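PDB 6R5T: periplasmic beta-glucosidase, which probably hydrolyses terminal, non-reducing beta-D-glucosyl residues of beta-glucosides, releasing beta-D-glucose, as a family 3 glycoside hydrolase of the periplasm. Local coordinates for residues Q406-V418 with T543-G555. The protein carries 1 engineered substitution. Residues are numbered along the deposited sequence; the frame is centred on the assembly and turned at random.
Sequences QAVTVYQGLANAV and TEGGNAIADVLFG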
# COMPACT_ATOMS: atom_id res chain seq x y z
N GLN A 406 -2.03 -14.64 -36.87
CA GLN A 406 -3.20 -15.52 -36.89
C GLN A 406 -4.35 -14.89 -36.11
O GLN A 406 -5.42 -15.48 -36.12
CB GLN A 406 -2.84 -16.90 -36.34
CG GLN A 406 -1.93 -17.67 -37.29
CD GLN A 406 -1.56 -19.04 -36.79
OE1 GLN A 406 -1.32 -19.29 -35.60
NE2 GLN A 406 -1.60 -19.99 -37.72
N ALA A 407 -4.09 -13.79 -35.40
CA ALA A 407 -5.11 -13.19 -34.51
C ALA A 407 -6.10 -12.31 -35.29
O ALA A 407 -5.75 -11.66 -36.28
CB ALA A 407 -4.44 -12.43 -33.40
N VAL A 408 -7.33 -12.25 -34.77
CA VAL A 408 -8.40 -11.42 -35.35
C VAL A 408 -8.45 -10.09 -34.59
O VAL A 408 -8.83 -10.10 -33.40
CB VAL A 408 -9.75 -12.14 -35.31
CG1 VAL A 408 -10.83 -11.28 -35.96
CG2 VAL A 408 -9.68 -13.53 -35.92
N THR A 409 -8.10 -9.00 -35.25
CA THR A 409 -8.23 -7.65 -34.66
C THR A 409 -9.69 -7.23 -34.47
O THR A 409 -10.61 -7.83 -35.04
CB THR A 409 -7.49 -6.60 -35.48
OG1 THR A 409 -8.23 -6.46 -36.70
CG2 THR A 409 -6.04 -6.96 -35.75
N VAL A 410 -9.90 -6.21 -33.66
CA VAL A 410 -11.27 -5.65 -33.51
C VAL A 410 -11.74 -5.18 -34.89
O VAL A 410 -12.85 -5.54 -35.27
CB VAL A 410 -11.32 -4.53 -32.48
CG1 VAL A 410 -12.69 -3.86 -32.51
CG2 VAL A 410 -10.98 -5.08 -31.12
N TYR A 411 -10.89 -4.46 -35.62
CA TYR A 411 -11.28 -4.02 -36.99
C TYR A 411 -11.72 -5.22 -37.83
O TYR A 411 -12.77 -5.22 -38.48
CB TYR A 411 -10.15 -3.25 -37.64
CG TYR A 411 -10.55 -2.80 -39.02
CD1 TYR A 411 -10.39 -3.64 -40.11
CD2 TYR A 411 -11.15 -1.57 -39.20
CE1 TYR A 411 -10.77 -3.23 -41.38
CE2 TYR A 411 -11.54 -1.15 -40.46
CZ TYR A 411 -11.39 -2.01 -41.53
OH TYR A 411 -11.78 -1.61 -42.77
N GLN A 412 -10.92 -6.29 -37.88
CA GLN A 412 -11.21 -7.44 -38.74
C GLN A 412 -12.47 -8.14 -38.27
O GLN A 412 -13.23 -8.63 -39.11
CB GLN A 412 -10.00 -8.39 -38.79
CG GLN A 412 -10.17 -9.50 -39.79
CD GLN A 412 -10.18 -8.95 -41.19
OE1 GLN A 412 -9.28 -8.21 -41.57
NE2 GLN A 412 -11.28 -9.17 -41.91
N GLY A 413 -12.71 -8.21 -36.96
CA GLY A 413 -13.94 -8.82 -36.44
C GLY A 413 -15.17 -8.05 -36.93
O GLY A 413 -16.17 -8.68 -37.32
N LEU A 414 -15.08 -6.73 -36.93
CA LEU A 414 -16.21 -5.91 -37.40
C LEU A 414 -16.37 -6.13 -38.91
O LEU A 414 -17.49 -6.36 -39.33
CB LEU A 414 -15.94 -4.45 -37.07
CG LEU A 414 -15.94 -4.15 -35.58
CD1 LEU A 414 -15.50 -2.74 -35.39
CD2 LEU A 414 -17.28 -4.41 -34.94
N ALA A 415 -15.26 -6.19 -39.66
CA ALA A 415 -15.32 -6.39 -41.14
C ALA A 415 -15.98 -7.74 -41.42
O ALA A 415 -16.83 -7.84 -42.34
CB ALA A 415 -13.93 -6.30 -41.73
N ASN A 416 -15.60 -8.77 -40.68
CA ASN A 416 -16.15 -10.14 -40.82
C ASN A 416 -17.67 -10.13 -40.58
O ASN A 416 -18.41 -10.83 -41.27
CB ASN A 416 -15.48 -11.11 -39.84
CG ASN A 416 -14.03 -11.41 -40.14
OD1 ASN A 416 -13.51 -11.15 -41.24
ND2 ASN A 416 -13.36 -12.00 -39.17
N ALA A 417 -18.11 -9.37 -39.59
CA ALA A 417 -19.52 -9.38 -39.14
C ALA A 417 -20.40 -8.69 -40.20
O ALA A 417 -21.50 -9.21 -40.42
CB ALA A 417 -19.63 -8.67 -37.83
N VAL A 418 -19.95 -7.58 -40.76
CA VAL A 418 -20.82 -6.68 -41.58
C VAL A 418 -20.74 -7.06 -43.07
O VAL A 418 -21.68 -6.65 -43.80
CB VAL A 418 -20.51 -5.20 -41.36
CG1 VAL A 418 -20.70 -4.81 -39.91
CG2 VAL A 418 -19.16 -4.76 -41.88
N THR A 543 -6.68 -14.86 -29.63
CA THR A 543 -6.58 -15.10 -31.09
C THR A 543 -7.91 -14.80 -31.79
O THR A 543 -7.85 -14.28 -32.90
CB THR A 543 -6.21 -16.57 -31.30
OG1 THR A 543 -4.90 -16.78 -30.76
CG2 THR A 543 -6.22 -16.96 -32.75
N GLU A 544 -9.04 -15.10 -31.17
CA GLU A 544 -10.37 -14.83 -31.76
C GLU A 544 -10.99 -13.59 -31.13
O GLU A 544 -12.20 -13.37 -31.32
CB GLU A 544 -11.23 -16.07 -31.58
CG GLU A 544 -10.89 -17.14 -32.59
CD GLU A 544 -11.28 -16.79 -34.02
OE1 GLU A 544 -12.42 -16.31 -34.18
OE2 GLU A 544 -10.44 -16.93 -34.96
N GLY A 545 -10.18 -12.74 -30.47
CA GLY A 545 -10.76 -11.63 -29.72
C GLY A 545 -11.67 -10.76 -30.57
O GLY A 545 -12.76 -10.41 -30.16
N GLY A 546 -11.22 -10.36 -31.74
CA GLY A 546 -11.99 -9.41 -32.56
C GLY A 546 -13.31 -10.01 -32.99
O GLY A 546 -14.29 -9.28 -33.08
N ASN A 547 -13.36 -11.31 -33.24
CA ASN A 547 -14.65 -11.95 -33.62
C ASN A 547 -15.59 -12.04 -32.42
O ASN A 547 -16.79 -11.71 -32.54
CB ASN A 547 -14.44 -13.34 -34.21
CG ASN A 547 -14.01 -13.32 -35.66
OD1 ASN A 547 -14.42 -12.44 -36.43
ND2 ASN A 547 -13.20 -14.33 -36.04
N ALA A 548 -15.07 -12.34 -31.23
CA ALA A 548 -15.91 -12.41 -30.02
C ALA A 548 -16.44 -10.99 -29.69
O ALA A 548 -17.60 -10.83 -29.27
CB ALA A 548 -15.15 -13.03 -28.90
N ILE A 549 -15.59 -9.98 -29.86
CA ILE A 549 -15.98 -8.58 -29.59
C ILE A 549 -17.08 -8.15 -30.57
O ILE A 549 -18.12 -7.64 -30.14
CB ILE A 549 -14.75 -7.66 -29.60
CG1 ILE A 549 -13.82 -8.00 -28.43
CG2 ILE A 549 -15.18 -6.22 -29.58
CD1 ILE A 549 -12.49 -7.39 -28.55
N ALA A 550 -16.92 -8.42 -31.87
CA ALA A 550 -17.99 -8.14 -32.83
C ALA A 550 -19.26 -8.91 -32.49
O ALA A 550 -20.33 -8.32 -32.63
CB ALA A 550 -17.52 -8.40 -34.23
N ASP A 551 -19.19 -10.16 -32.04
CA ASP A 551 -20.36 -10.94 -31.64
C ASP A 551 -21.14 -10.18 -30.57
O ASP A 551 -22.36 -10.16 -30.65
CB ASP A 551 -19.94 -12.32 -31.13
CG ASP A 551 -19.44 -13.27 -32.21
OD1 ASP A 551 -19.71 -13.00 -33.43
OD2 ASP A 551 -18.74 -14.23 -31.82
N VAL A 552 -20.46 -9.57 -29.60
CA VAL A 552 -21.15 -8.82 -28.54
C VAL A 552 -21.66 -7.52 -29.09
O VAL A 552 -22.83 -7.20 -28.82
CB VAL A 552 -20.24 -8.61 -27.33
CG1 VAL A 552 -20.72 -7.45 -26.47
CG2 VAL A 552 -20.17 -9.93 -26.60
N LEU A 553 -20.86 -6.78 -29.84
CA LEU A 553 -21.26 -5.44 -30.31
C LEU A 553 -22.50 -5.51 -31.21
O LEU A 553 -23.34 -4.60 -31.12
CB LEU A 553 -20.10 -4.76 -31.05
CG LEU A 553 -18.95 -4.33 -30.15
CD1 LEU A 553 -17.79 -3.88 -31.00
CD2 LEU A 553 -19.36 -3.25 -29.14
N PHE A 554 -22.68 -6.59 -31.95
CA PHE A 554 -23.83 -6.71 -32.87
C PHE A 554 -24.95 -7.57 -32.28
O PHE A 554 -26.00 -7.75 -32.94
CB PHE A 554 -23.33 -7.19 -34.23
CG PHE A 554 -22.54 -6.17 -34.98
CD1 PHE A 554 -23.08 -4.96 -35.33
CD2 PHE A 554 -21.24 -6.43 -35.35
CE1 PHE A 554 -22.36 -4.00 -36.02
CE2 PHE A 554 -20.52 -5.49 -36.06
CZ PHE A 554 -21.06 -4.26 -36.36
N GLY A 555 -24.80 -8.00 -31.04
CA GLY A 555 -25.87 -8.67 -30.26
C GLY A 555 -26.06 -10.12 -30.60
O GLY A 555 -27.05 -10.70 -30.14
O HOH W 1 -14.55 -6.54 -33.16
O HOH W 2 -16.89 -11.27 -36.63
O HOH W 3 -11.59 -14.30 -39.09
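Val408 is bonded through both of its backbone polar groups to the segment that leads into helix 545-553 and to its first turn. Its N donates to Thr543 O (2.8 Å), and its O accepts from Gly546 N (2.9 Å). The second bond is more bent, with Gly546 N above the carbonyl plane. The side chains add one direct bond, Asn416 ND2 to Asn547 OD1 (3.0 Å). It is nearly straight (170° at the hydrogen) and lies in the carbonyl plane, on a lone pair, while the two amide planes are not coplanar. The other end of the Asn547 amide donates to Glu544 OE1, which fixes its flip. Glu544 OE2 in turn forms a salt bridge with Arg352. Water 2 donates to Asn547 OD1 and Gly413 O, and water 1 links Val410 O to Gly546 O.

The helix axes come within 7.1 Å and cross at -55°. Gly413 and Gly546 face the partner segment with no side chain between, so that backbone lies on backbone. Gly546 CA lies 3.2 Å from Thr409 O, and Gly413 CA points a hydrogen at Gly546 O; both are CA-H...O contacts. Val408 has CG1 anti to its backbone N (chi1 -178°), which lays both methyls against the Asn547 amide. Farther along, the methyl of Ala550 sits on Gly413 O. Phe554 ends the packing: Leu414 CD2 and Val418 CG1 (3.6 Å from Phe554 CZ) approach its ring obliquely, together with Ala417 CB. On the sheet side, Val410 CG2 meets Ile549 CD1; Val410 rests on Met518 and Ile549 on Val516, both of strand 513-518.

The contact joins two helices of the family 3 C-terminal domain, away from the sugar and magnesium sites. At the close crossing backbone meets backbone: carbonyls are bonded by N-H groups and water, and CA hydrogens add weak contacts. The side-chain amide bond and the apolar end around Phe554 complete it.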